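Local coordinates for hypothetical protein (PDB 4G2A) that is of unknown function but may bind a nutrient, and joins a DUF4424-family beta-rich part to a helical YARHG domain, at residues H155-V160 with L229-F234; L177-N182 with R214-D219; P19-V24 with F52-N57; K58-S63 with T129-L134. One frame throughout, in Å; residues are numbered along the deposited sequence.

Contact 1 of 4, residues H155-V160 with L229-F234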
# COMPACT_ATOMS: atom_id res chain seq x y z
N HIS A 155 1.34 4.08 5.87
CA HIS A 155 1.72 3.23 4.74
C HIS A 155 0.52 3.26 3.81
O HIS A 155 -0.62 3.14 4.28
CB HIS A 155 2.08 1.80 5.18
CG HIS A 155 3.55 1.55 5.38
ND1 HIS A 155 4.17 1.78 6.61
CD2 HIS A 155 4.46 1.01 4.53
CE1 HIS A 155 5.44 1.41 6.45
NE2 HIS A 155 5.66 0.96 5.21
N TRP A 156 0.74 3.57 2.55
CA TRP A 156 -0.34 3.67 1.57
C TRP A 156 -0.24 2.58 0.52
O TRP A 156 0.82 2.35 -0.06
CB TRP A 156 -0.31 5.04 0.88
CG TRP A 156 -0.74 6.18 1.75
CD1 TRP A 156 0.06 7.03 2.44
CD2 TRP A 156 -2.09 6.63 1.96
NE1 TRP A 156 -0.69 7.97 3.10
CE2 TRP A 156 -2.02 7.75 2.83
CE3 TRP A 156 -3.35 6.20 1.51
CZ2 TRP A 156 -3.17 8.45 3.25
CZ3 TRP A 156 -4.49 6.89 1.92
CH2 TRP A 156 -4.39 7.99 2.80
N VAL A 157 -1.35 1.90 0.28
CA VAL A 157 -1.44 0.87 -0.76
C VAL A 157 -2.58 1.38 -1.64
O VAL A 157 -3.63 1.78 -1.13
CB VAL A 157 -1.56 -0.60 -0.26
CG1 VAL A 157 -2.42 -0.71 0.99
CG2 VAL A 157 -2.05 -1.55 -1.35
N ARG A 158 -2.29 1.56 -2.93
CA ARG A 158 -3.25 2.15 -3.85
C ARG A 158 -3.35 1.35 -5.12
O ARG A 158 -2.43 0.63 -5.50
CB ARG A 158 -2.87 3.61 -4.19
CG ARG A 158 -2.24 4.44 -3.08
CD ARG A 158 -1.85 5.78 -3.63
NE ARG A 158 -0.83 6.49 -2.86
CZ ARG A 158 -1.09 7.34 -1.87
NH1 ARG A 158 -2.34 7.55 -1.47
NH2 ARG A 158 -0.10 7.98 -1.26
N TYR A 159 -4.49 1.52 -5.80
CA TYR A 159 -4.81 0.90 -7.08
C TYR A 159 -5.85 1.76 -7.79
O TYR A 159 -6.91 1.99 -7.22
CB TYR A 159 -5.31 -0.54 -6.89
CG TYR A 159 -5.24 -1.38 -8.15
CD1 TYR A 159 -6.27 -1.34 -9.09
CD2 TYR A 159 -4.14 -2.18 -8.41
CE1 TYR A 159 -6.20 -2.09 -10.25
CE2 TYR A 159 -4.07 -2.95 -9.57
CZ TYR A 159 -5.11 -2.92 -10.48
OH TYR A 159 -5.07 -3.68 -11.62
N VAL A 160 -5.54 2.25 -9.02
CA VAL A 160 -6.44 3.09 -9.81
C VAL A 160 -7.52 2.21 -10.48
O VAL A 160 -7.21 1.33 -11.28
CB VAL A 160 -5.71 3.99 -10.83
CG1 VAL A 160 -6.71 4.78 -11.68
CG2 VAL A 160 -4.72 4.93 -10.13
N LEU A 229 -8.83 2.23 -5.25
CA LEU A 229 -8.45 1.55 -4.03
C LEU A 229 -7.51 2.50 -3.29
O LEU A 229 -6.51 2.97 -3.83
CB LEU A 229 -7.80 0.17 -4.27
CG LEU A 229 -7.04 -0.41 -3.06
CD1 LEU A 229 -7.98 -0.77 -1.96
CD2 LEU A 229 -6.28 -1.61 -3.45
N SER A 230 -7.91 2.85 -2.08
CA SER A 230 -7.15 3.72 -1.20
C SER A 230 -7.17 3.09 0.17
O SER A 230 -8.21 3.03 0.81
CB SER A 230 -7.74 5.13 -1.19
OG SER A 230 -6.96 5.97 -0.36
N LEU A 231 -6.03 2.54 0.58
CA LEU A 231 -5.92 1.89 1.87
C LEU A 231 -4.70 2.40 2.61
O LEU A 231 -3.56 2.23 2.17
CB LEU A 231 -5.92 0.36 1.70
CG LEU A 231 -5.97 -0.51 2.95
CD1 LEU A 231 -7.28 -0.33 3.71
CD2 LEU A 231 -5.79 -1.97 2.59
N CYS A 232 -4.97 3.06 3.72
CA CYS A 232 -4.00 3.64 4.62
C CYS A 232 -3.82 2.71 5.85
O CYS A 232 -4.80 2.41 6.56
CB CYS A 232 -4.46 5.03 5.03
SG CYS A 232 -3.22 5.97 5.93
N LEU A 233 -2.59 2.23 6.07
CA LEU A 233 -2.27 1.27 7.14
C LEU A 233 -1.19 1.71 8.09
O LEU A 233 -0.26 2.43 7.70
CB LEU A 233 -1.81 -0.07 6.54
CG LEU A 233 -2.77 -0.85 5.65
CD1 LEU A 233 -2.06 -2.06 5.04
CD2 LEU A 233 -4.00 -1.28 6.41
N PHE A 234 -1.26 1.19 9.32
CA PHE A 234 -0.21 1.36 10.31
C PHE A 234 0.49 0.03 10.44
O PHE A 234 -0.16 -0.98 10.59
CB PHE A 234 -0.73 1.85 11.69
CG PHE A 234 -0.73 3.34 11.92
CD1 PHE A 234 0.45 4.07 11.88
CD2 PHE A 234 -1.91 4.01 12.23
CE1 PHE A 234 0.45 5.44 12.09
CE2 PHE A 234 -1.92 5.39 12.43
CZ PHE A 234 -0.74 6.09 12.36
O HOH W 1 2.50 2.61 8.86
O HOH W 2 -4.65 6.27 -1.89

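Contact 2 of 4, residues L177-N182 with R214-D219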
# COMPACT_ATOMS: atom_id res chain seq x y z
N LEU A 177 -10.73 -7.67 -4.90
CA LEU A 177 -9.52 -7.00 -4.46
C LEU A 177 -9.05 -7.54 -3.12
O LEU A 177 -9.84 -7.67 -2.18
CB LEU A 177 -9.71 -5.47 -4.36
CG LEU A 177 -10.29 -4.77 -5.60
CD1 LEU A 177 -11.42 -3.84 -5.20
CD2 LEU A 177 -9.21 -4.03 -6.36
N GLU A 178 -7.76 -7.84 -3.02
CA GLU A 178 -7.22 -8.37 -1.78
C GLU A 178 -5.87 -7.73 -1.45
O GLU A 178 -4.94 -7.81 -2.26
CB GLU A 178 -7.11 -9.90 -1.88
CG GLU A 178 -6.89 -10.63 -0.56
CD GLU A 178 -6.76 -12.14 -0.68
OE1 GLU A 178 -6.11 -12.60 -1.65
OE2 GLU A 178 -7.27 -12.85 0.21
N VAL A 179 -5.78 -7.08 -0.26
CA VAL A 179 -4.53 -6.49 0.26
C VAL A 179 -4.05 -7.36 1.44
O VAL A 179 -4.83 -7.63 2.36
CB VAL A 179 -4.66 -5.01 0.62
CG1 VAL A 179 -3.37 -4.50 1.28
CG2 VAL A 179 -5.00 -4.18 -0.62
N ILE A 180 -2.82 -7.88 1.33
CA ILE A 180 -2.18 -8.82 2.28
C ILE A 180 -0.83 -8.25 2.71
O ILE A 180 0.18 -8.54 2.07
CB ILE A 180 -2.03 -10.25 1.66
CG1 ILE A 180 -3.30 -10.70 0.96
CG2 ILE A 180 -1.57 -11.30 2.71
CD1 ILE A 180 -3.06 -11.60 -0.20
N PRO A 181 -0.80 -7.49 3.81
CA PRO A 181 0.48 -6.87 4.24
C PRO A 181 1.57 -7.86 4.66
O PRO A 181 2.75 -7.54 4.53
CB PRO A 181 0.06 -5.99 5.42
CG PRO A 181 -1.40 -5.73 5.20
CD PRO A 181 -1.93 -7.01 4.64
N ASN A 182 1.19 -9.05 5.18
CA ASN A 182 2.10 -10.09 5.65
C ASN A 182 2.88 -9.66 6.92
O ASN A 182 3.90 -10.26 7.26
CB ASN A 182 3.05 -10.54 4.54
CG ASN A 182 2.34 -11.38 3.51
OD1 ASN A 182 1.67 -12.35 3.84
ND2 ASN A 182 2.48 -11.03 2.26
N ARG A 214 -3.59 -10.76 8.82
CA ARG A 214 -4.72 -9.84 8.73
C ARG A 214 -4.79 -9.28 7.30
O ARG A 214 -3.84 -8.66 6.85
CB ARG A 214 -4.63 -8.74 9.78
CG ARG A 214 -5.98 -8.14 10.16
CD ARG A 214 -5.83 -6.77 10.80
NE ARG A 214 -7.01 -6.38 11.58
CZ ARG A 214 -7.53 -5.16 11.60
NH1 ARG A 214 -6.99 -4.19 10.87
NH2 ARG A 214 -8.58 -4.89 12.35
N LYS A 215 -5.86 -9.62 6.56
CA LYS A 215 -6.10 -9.29 5.15
C LYS A 215 -7.29 -8.36 5.01
O LYS A 215 -8.20 -8.41 5.84
CB LYS A 215 -6.39 -10.56 4.33
CG LYS A 215 -5.22 -11.51 4.20
CD LYS A 215 -5.66 -12.91 3.70
CE LYS A 215 -6.01 -13.86 4.81
NZ LYS A 215 -4.80 -14.30 5.57
N TYR A 216 -7.28 -7.52 3.95
CA TYR A 216 -8.33 -6.55 3.62
C TYR A 216 -8.92 -6.95 2.29
O TYR A 216 -8.21 -6.96 1.28
CB TYR A 216 -7.75 -5.13 3.62
CG TYR A 216 -7.05 -4.80 4.92
CD1 TYR A 216 -7.77 -4.39 6.04
CD2 TYR A 216 -5.68 -4.99 5.06
CE1 TYR A 216 -7.14 -4.15 7.27
CE2 TYR A 216 -5.04 -4.76 6.28
CZ TYR A 216 -5.77 -4.32 7.38
OH TYR A 216 -5.14 -4.04 8.56
N ILE A 217 -10.20 -7.37 2.30
CA ILE A 217 -10.87 -7.92 1.12
C ILE A 217 -12.12 -7.14 0.70
O ILE A 217 -12.94 -6.74 1.52
CB ILE A 217 -11.23 -9.43 1.39
CG1 ILE A 217 -9.98 -10.27 1.61
CG2 ILE A 217 -12.06 -10.07 0.28
CD1 ILE A 217 -9.90 -10.82 2.95
N TRP A 218 -12.25 -6.97 -0.62
CA TRP A 218 -13.40 -6.42 -1.34
C TRP A 218 -13.86 -7.49 -2.34
O TRP A 218 -13.02 -8.16 -2.94
CB TRP A 218 -13.03 -5.14 -2.11
CG TRP A 218 -12.67 -3.94 -1.29
CD1 TRP A 218 -13.42 -2.81 -1.13
CD2 TRP A 218 -11.38 -3.64 -0.71
NE1 TRP A 218 -12.72 -1.87 -0.41
CE2 TRP A 218 -11.46 -2.34 -0.17
CE3 TRP A 218 -10.18 -4.36 -0.59
CZ2 TRP A 218 -10.36 -1.73 0.47
CZ3 TRP A 218 -9.11 -3.77 0.06
CH2 TRP A 218 -9.21 -2.47 0.59
N ASP A 219 -15.19 -7.67 -2.48
CA ASP A 219 -15.79 -8.61 -3.43
C ASP A 219 -17.07 -7.96 -3.94
O ASP A 219 -18.13 -8.06 -3.32
CB ASP A 219 -16.04 -9.98 -2.77
CG ASP A 219 -16.45 -11.08 -3.73
OD1 ASP A 219 -16.79 -10.77 -4.91
OD2 ASP A 219 -16.44 -12.26 -3.31
O HOH W 3 -1.32 -10.03 6.11

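Contact 3 of 4, residues P19-V24 with F52-N57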
# COMPACT_ATOMS: atom_id res chain seq x y z
N PRO A 19 -13.14 1.44 -27.41
CA PRO A 19 -13.61 0.21 -28.05
C PRO A 19 -14.90 -0.34 -27.45
O PRO A 19 -15.32 0.06 -26.36
CB PRO A 19 -12.44 -0.75 -27.80
CG PRO A 19 -11.95 -0.36 -26.45
CD PRO A 19 -12.19 1.14 -26.32
N HIS A 20 -15.49 -1.29 -28.16
CA HIS A 20 -16.68 -1.97 -27.69
C HIS A 20 -16.23 -3.26 -26.98
O HIS A 20 -16.61 -4.37 -27.36
CB HIS A 20 -17.66 -2.20 -28.85
CG HIS A 20 -18.28 -0.92 -29.33
ND1 HIS A 20 -19.60 -0.63 -29.07
CD2 HIS A 20 -17.72 0.12 -29.98
CE1 HIS A 20 -19.81 0.57 -29.59
NE2 HIS A 20 -18.70 1.07 -30.13
N ILE A 21 -15.36 -3.08 -25.97
CA ILE A 21 -14.78 -4.12 -25.12
C ILE A 21 -15.18 -3.81 -23.68
O ILE A 21 -14.88 -2.72 -23.19
CB ILE A 21 -13.22 -4.22 -25.27
CG1 ILE A 21 -12.72 -4.34 -26.75
CG2 ILE A 21 -12.62 -5.28 -24.32
CD1 ILE A 21 -12.95 -5.66 -27.44
N LYS A 22 -15.84 -4.77 -23.00
CA LYS A 22 -16.25 -4.57 -21.61
C LYS A 22 -15.39 -5.40 -20.67
O LYS A 22 -14.97 -6.50 -21.02
CB LYS A 22 -17.76 -4.81 -21.38
CG LYS A 22 -18.29 -6.21 -21.64
CD LYS A 22 -19.81 -6.26 -21.42
CE LYS A 22 -20.36 -7.67 -21.52
NZ LYS A 22 -21.84 -7.71 -21.46
N MSE A 23 -15.08 -4.82 -19.51
CA MSE A 23 -14.30 -5.48 -18.46
C MSE A 23 -15.30 -6.21 -17.60
O MSE A 23 -16.17 -5.56 -17.04
CB MSE A 23 -13.48 -4.43 -17.70
CG MSE A 23 -12.28 -5.02 -17.02
SE MSE A 23 -11.49 -3.71 -15.84
CE MSE A 23 -10.13 -3.04 -16.96
N VAL A 24 -15.28 -7.54 -17.59
CA VAL A 24 -16.33 -8.28 -16.90
C VAL A 24 -15.92 -8.78 -15.51
O VAL A 24 -16.80 -9.01 -14.68
CB VAL A 24 -16.94 -9.40 -17.78
CG1 VAL A 24 -17.76 -8.82 -18.92
CG2 VAL A 24 -15.87 -10.33 -18.32
N PHE A 52 -11.95 -9.60 -20.24
CA PHE A 52 -12.53 -8.63 -21.17
C PHE A 52 -13.40 -9.34 -22.16
O PHE A 52 -13.04 -10.43 -22.60
CB PHE A 52 -11.43 -7.88 -21.94
CG PHE A 52 -10.57 -6.97 -21.09
CD1 PHE A 52 -10.95 -5.66 -20.84
CD2 PHE A 52 -9.36 -7.42 -20.57
CE1 PHE A 52 -10.15 -4.82 -20.07
CE2 PHE A 52 -8.56 -6.58 -19.81
CZ PHE A 52 -8.95 -5.28 -19.57
N LYS A 53 -14.53 -8.73 -22.55
CA LYS A 53 -15.39 -9.33 -23.56
C LYS A 53 -15.62 -8.38 -24.76
O LYS A 53 -16.00 -7.22 -24.59
CB LYS A 53 -16.74 -9.80 -22.98
CG LYS A 53 -17.47 -10.72 -23.97
CD LYS A 53 -18.86 -11.13 -23.53
CE LYS A 53 -19.70 -11.70 -24.68
NZ LYS A 53 -20.38 -10.62 -25.46
N ASN A 54 -15.40 -8.92 -25.98
CA ASN A 54 -15.72 -8.24 -27.22
C ASN A 54 -17.24 -8.32 -27.40
O ASN A 54 -17.78 -9.42 -27.50
CB ASN A 54 -14.97 -8.88 -28.40
CG ASN A 54 -15.28 -8.24 -29.74
OD1 ASN A 54 -15.81 -7.13 -29.81
ND2 ASN A 54 -14.93 -8.89 -30.82
N THR A 55 -17.94 -7.18 -27.38
CA THR A 55 -19.40 -7.19 -27.47
C THR A 55 -19.88 -7.12 -28.93
O THR A 55 -21.09 -7.23 -29.17
CB THR A 55 -20.02 -6.08 -26.64
OG1 THR A 55 -19.69 -4.82 -27.21
CG2 THR A 55 -19.61 -6.16 -25.18
N LEU A 56 -18.94 -6.99 -29.89
CA LEU A 56 -19.22 -6.94 -31.33
C LEU A 56 -19.09 -8.31 -31.97
O LEU A 56 -18.17 -9.05 -31.65
CB LEU A 56 -18.25 -5.97 -32.04
CG LEU A 56 -18.24 -4.53 -31.59
CD1 LEU A 56 -17.21 -3.73 -32.40
CD2 LEU A 56 -19.62 -3.87 -31.74
N ASN A 57 -19.96 -8.63 -32.93
CA ASN A 57 -19.85 -9.93 -33.57
C ASN A 57 -18.87 -9.83 -34.76
O ASN A 57 -19.18 -10.22 -35.89
CB ASN A 57 -21.22 -10.49 -33.94
CG ASN A 57 -21.20 -11.89 -34.51
OD1 ASN A 57 -20.48 -12.80 -34.04
ND2 ASN A 57 -21.93 -12.09 -35.60
O HOH W 4 -22.16 -8.70 -24.31

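Contact 4 of 4, residues K58-S63 with T129-L134. With SO4 (sulfate ion), chain B.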
# COMPACT_ATOMS: atom_id res chain seq x y z
N LYS A 58 -17.66 -9.32 -34.49
CA LYS A 58 -16.58 -9.18 -35.47
C LYS A 58 -15.22 -9.14 -34.74
O LYS A 58 -15.17 -8.81 -33.55
CB LYS A 58 -16.77 -7.94 -36.39
CG LYS A 58 -16.66 -6.56 -35.71
CD LYS A 58 -16.29 -5.48 -36.72
CE LYS A 58 -16.51 -4.06 -36.23
NZ LYS A 58 -16.15 -3.04 -37.27
N GLU A 59 -14.14 -9.48 -35.45
CA GLU A 59 -12.78 -9.47 -34.94
C GLU A 59 -12.31 -8.01 -34.71
O GLU A 59 -12.50 -7.15 -35.58
CB GLU A 59 -11.84 -10.20 -35.91
CG GLU A 59 -10.49 -10.56 -35.32
CD GLU A 59 -9.31 -10.02 -36.09
OE1 GLU A 59 -8.90 -8.87 -35.81
OE2 GLU A 59 -8.81 -10.73 -36.99
N VAL A 60 -11.76 -7.73 -33.51
CA VAL A 60 -11.28 -6.39 -33.20
C VAL A 60 -9.86 -6.50 -32.66
O VAL A 60 -9.55 -7.41 -31.89
CB VAL A 60 -12.21 -5.58 -32.24
CG1 VAL A 60 -13.51 -5.18 -32.92
CG2 VAL A 60 -12.49 -6.32 -30.96
N THR A 61 -9.00 -5.57 -33.08
CA THR A 61 -7.61 -5.46 -32.64
C THR A 61 -7.48 -4.11 -31.96
O THR A 61 -7.75 -3.07 -32.57
CB THR A 61 -6.61 -5.67 -33.80
OG1 THR A 61 -6.85 -6.95 -34.40
CG2 THR A 61 -5.16 -5.59 -33.34
N ILE A 62 -7.12 -4.13 -30.68
CA ILE A 62 -6.97 -2.91 -29.89
C ILE A 62 -5.61 -2.89 -29.18
O ILE A 62 -5.01 -3.94 -28.91
CB ILE A 62 -8.14 -2.66 -28.87
CG1 ILE A 62 -8.09 -3.59 -27.64
CG2 ILE A 62 -9.53 -2.66 -29.53
CD1 ILE A 62 -8.45 -2.90 -26.33
N SER A 63 -5.14 -1.70 -28.88
CA SER A 63 -3.93 -1.48 -28.13
C SER A 63 -4.35 -1.16 -26.67
O SER A 63 -5.25 -0.35 -26.43
CB SER A 63 -3.12 -0.35 -28.76
OG SER A 63 -1.81 -0.27 -28.21
N THR A 129 -3.97 -6.54 -28.43
CA THR A 129 -4.92 -7.59 -28.04
C THR A 129 -5.92 -7.76 -29.19
O THR A 129 -6.58 -6.80 -29.58
CB THR A 129 -5.61 -7.30 -26.69
OG1 THR A 129 -6.54 -6.23 -26.87
CG2 THR A 129 -4.65 -6.95 -25.57
N THR A 130 -5.99 -8.98 -29.74
CA THR A 130 -6.93 -9.30 -30.81
C THR A 130 -8.06 -10.11 -30.20
O THR A 130 -7.84 -11.09 -29.48
CB THR A 130 -6.24 -10.02 -32.00
OG1 THR A 130 -5.20 -9.17 -32.51
CG2 THR A 130 -7.21 -10.31 -33.15
N PHE A 131 -9.28 -9.66 -30.47
CA PHE A 131 -10.46 -10.35 -30.01
C PHE A 131 -11.24 -10.90 -31.20
O PHE A 131 -11.82 -10.10 -31.95
CB PHE A 131 -11.39 -9.42 -29.21
CG PHE A 131 -10.92 -8.83 -27.91
CD1 PHE A 131 -9.98 -7.80 -27.89
CD2 PHE A 131 -11.54 -9.17 -26.71
CE1 PHE A 131 -9.59 -7.21 -26.69
CE2 PHE A 131 -11.16 -8.56 -25.52
CZ PHE A 131 -10.17 -7.60 -25.51
N PRO A 132 -11.34 -12.26 -31.32
CA PRO A 132 -12.24 -12.86 -32.32
C PRO A 132 -13.71 -12.41 -32.11
O PRO A 132 -14.01 -11.84 -31.05
CB PRO A 132 -12.09 -14.37 -32.05
CG PRO A 132 -10.81 -14.52 -31.33
CD PRO A 132 -10.71 -13.30 -30.48
N PRO A 133 -14.66 -12.68 -33.04
CA PRO A 133 -16.06 -12.24 -32.81
C PRO A 133 -16.68 -12.77 -31.50
O PRO A 133 -16.63 -13.97 -31.22
CB PRO A 133 -16.82 -12.80 -34.03
CG PRO A 133 -15.78 -12.91 -35.09
CD PRO A 133 -14.52 -13.31 -34.37
N LEU A 134 -17.23 -11.84 -30.69
CA LEU A 134 -17.90 -12.03 -29.39
C LEU A 134 -17.04 -12.77 -28.32
O LEU A 134 -17.58 -13.25 -27.31
CB LEU A 134 -19.27 -12.75 -29.58
CG LEU A 134 -20.36 -11.92 -30.27
CD1 LEU A 134 -21.58 -12.76 -30.56
CD2 LEU A 134 -20.74 -10.66 -29.45
S SO4 B . -6.19 1.16 -30.92
O1 SO4 B . -5.18 2.22 -30.93
O2 SO4 B . -7.50 1.69 -31.31
O3 SO4 B . -5.81 0.10 -31.86
O4 SO4 B . -6.29 0.61 -29.58

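Contact 1 of 4, residues H155-V160 with L229-F234
Cys232 lies over one face of the Trp156 indole: its CB sits 3.7 Å from the centroid of the six-membered ring of Trp156 and its SG stands above the same ring, nearer the rim. This is a CH-pi and a sulfur-aromatic contact in one. SG gets there because it is anti to the backbone N (chi1 -171°), and the sulfur is the one that Cys188 holds in a disulfide. Against the opposite face of the indole comes NH1 of Arg158, also toward the rim, while Trp156 CB lies over the centre of the guanidinium. At the indole edge Ser230 OG approaches CZ3 of Trp156 at 3.5 Å. A water joins Arg158 NH1 to Ser230 OG, 2.8 Å from that OG, and Trp156 NE1 hydrogen-bonds the carboxylate of Asp150.

The other face is largely apolar. Val157 and Leu231 run side by side, with Val157 CG1 3.7 Å from Leu231 CB, and Tyr159 CB meets Leu229 CB. Further out, Trp44 packs on Val157, while Tyr216 and Trp218 cover the leucines. At the His155 end a second water, in the plane of the imidazole, bridges His155 ND1 and the carbonyl O of Leu233.

Six backbone bonds set the register. Leu233 N to His155 O is short and straight at 2.8 Å and 174°, whereas Tyr159 N to Leu229 O stretches to 3.2 Å. His155, Val157 and Tyr159 form the hydrogen-bonded pairs; Trp156 and Arg158 form the non-hydrogen-bonded ones. The result is a regular antiparallel ladder with a disulfide-backed Trp-Cys cross-strand pair at its non-hydrogen-bonded site, buried near the middle of the chain.

Contact 2 of 4, residues L177-N182 with R214-D219
The Trp218 indole turns an edge to Leu177, whose carbonyl O lies near the ring plane, 3.7 Å from CE3 of Trp218. Leu177 CD1 meets Trp218 CB at 3.7 Å, the two side chains crossing obliquely, and Val179 CG2 comes up to CZ3 of the indole. The Tyr216 ring also offers an edge: Pro181 CG sits in its plane, 3.9 Å from Tyr216 CE2.

Leu177, Val179, Tyr216 and Trp218 line one face of an antiparallel pair of strands, with Pro181 just past the strand end, and Leu229, Leu231 and Leu233 of strand 229-235 pack against that face. Four backbone bonds bind the pair. Val179 N to Tyr216 O is nearly straight (176°), while Leu177 N reaches Trp218 O from above the carbonyl plane.

The opposite face is more open to solvent. Here the Glu178 chain, extended beyond CG, lies beside Ile217, CG to CG1 3.8 Å. Lys215 CG packs on Ile180, but its chain bends at chi3 and chi4, and Lys215 NZ, 6.1 Å from Glu178 OE2 and too far for a salt bridge, bonds the carbonyl O of Asp213.

Past the strand ends a water links Asn182 N to Arg214 O. The phenol is gripped at its oxygen, which also bonds Thr185 OG1: Arg214 NH1, itself in a salt bridge with Glu190, donates in its guanidinium plane to Tyr216 OH at 3.0 Å.

Contact 3 of 4, residues P19-V24 with F52-N57
Strands 21-24 and 52-54 run antiparallel with a marked twist, their short axes 148° apart in direction. Lys22 and Lys53 form the hydrogen-bonded pair, with Lys53 N to Lys22 O at 2.7 Å, and Ile21 with Asn54 and Met23 with Phe52 are the non-hydrogen-bonded pairs on either side of it. Just past the ends of the strands one further bond forms, Thr55 N to His20 O at 3.1 Å and 172°, His20 being the centre of an inverse gamma turn. In the other segment Asn54 OD1 accepts from Leu56 N, which stands well above the carboxamide plane; this is an Asx turn, and Asn54 ND2 is held by the carbonyls of Lys58 and Pro132.

The buried face carries Ile21, Met23, Phe52 and Asn54. Residue 23 is selenomethionine, and its chain, bent at chi3 (-97°), lays CE 3.6 Å from Phe52 CE1, a Met-aromatic contact approached obliquely. Ile21 CG2 reaches Phe52 CB at 3.7 Å, crossing it at about a right angle, while its CD1 turns to Asn54. The pair is the open end of the long beta hairpin formed by strands 21-33 and 43-54, and this face is covered by Phe131 and Trp167.

On the other face Lys22 and Lys53 share a water, which accepts from both ammonium groups. Their NZ atoms are 5.2 Å apart, so the water probably eases the repulsion of like charges. The aliphatic part of Lys22 crosses Thr55 CG2, while Thr55 OG1 bonds Gln168. Near the turns, Leu56 CG packs against His20 CB at 3.6 Å.

Contact 4 of 4, residues K58-S63 with T129-L134
The carbonyl O of Ile62 is gripped twice by Thr129: the backbone N donates at 2.8 Å, and OG1 adds a weak bond to Ile62 O at 3.4 Å. OG1 can do this because it lies between the backbone N and the carbonyl carbon of Thr129 (chi1 71°), and it also rests against Ile62 CG1. In return Ile62 N bonds Thr129 O. Val60 and Phe131 form the other hydrogen-bonded pair, where Phe131 N meets Val60 O at 2.7 Å and 179°.

On this face Val60 CG2 touches Phe131 CB at 3.7 Å, and Ile62 CG1 approaches the ring at CE1 obliquely. Ile21 and Phe52 of the neighbouring hairpin close over this phenylalanine.

The other face is exposed and polar. Thr61 OG1 and Thr130 OG1 share a weak bond at 3.4 Å, and Thr130 CG2 touches the carboxylate of Glu59, 3.5 Å from OE1. Beyond the strands Pro133 packs against the backbone of Lys58 and Glu59.

At the far end Ser63 N donates to O4 of a sulfate, probably from the crystallisation liquor, at 2.7 Å and 169°; Ser17 OG binds the same ion. The backbone bonds thus carry this antiparallel pairing of strands 60-68 and 123-131, with the threonine hydroxyls adding only weak links, and the sulfate indicates that the Ser63 amide can take an anionic acceptor, which need not be a natural ligand.

Contacts 1 and 2 stand together near the middle of the chain, their centres 11 Å apart, and contact 2 is nested within the loop that contact 1 closes. They meet through packing: Leu231 CD2 lies 3.7 Å from Val179 CG1, and Leu233 CD1 3.7 Å from Pro181 CG. Contacts 3 and 4 make a second pair, centres 9 Å apart, at the far end of the beta-rich part, tied by a probable hydrogen bond of 3.1 Å from Leu134 N to Leu56 O. Contacts 1 and 3 are about 30 Å apart by centres. One sulfate lies at Ser63 in contact 4 and another about 3 Å from the Glu178 side chain in contact 2; both probably come from the crystallisation liquor, and no active site is known.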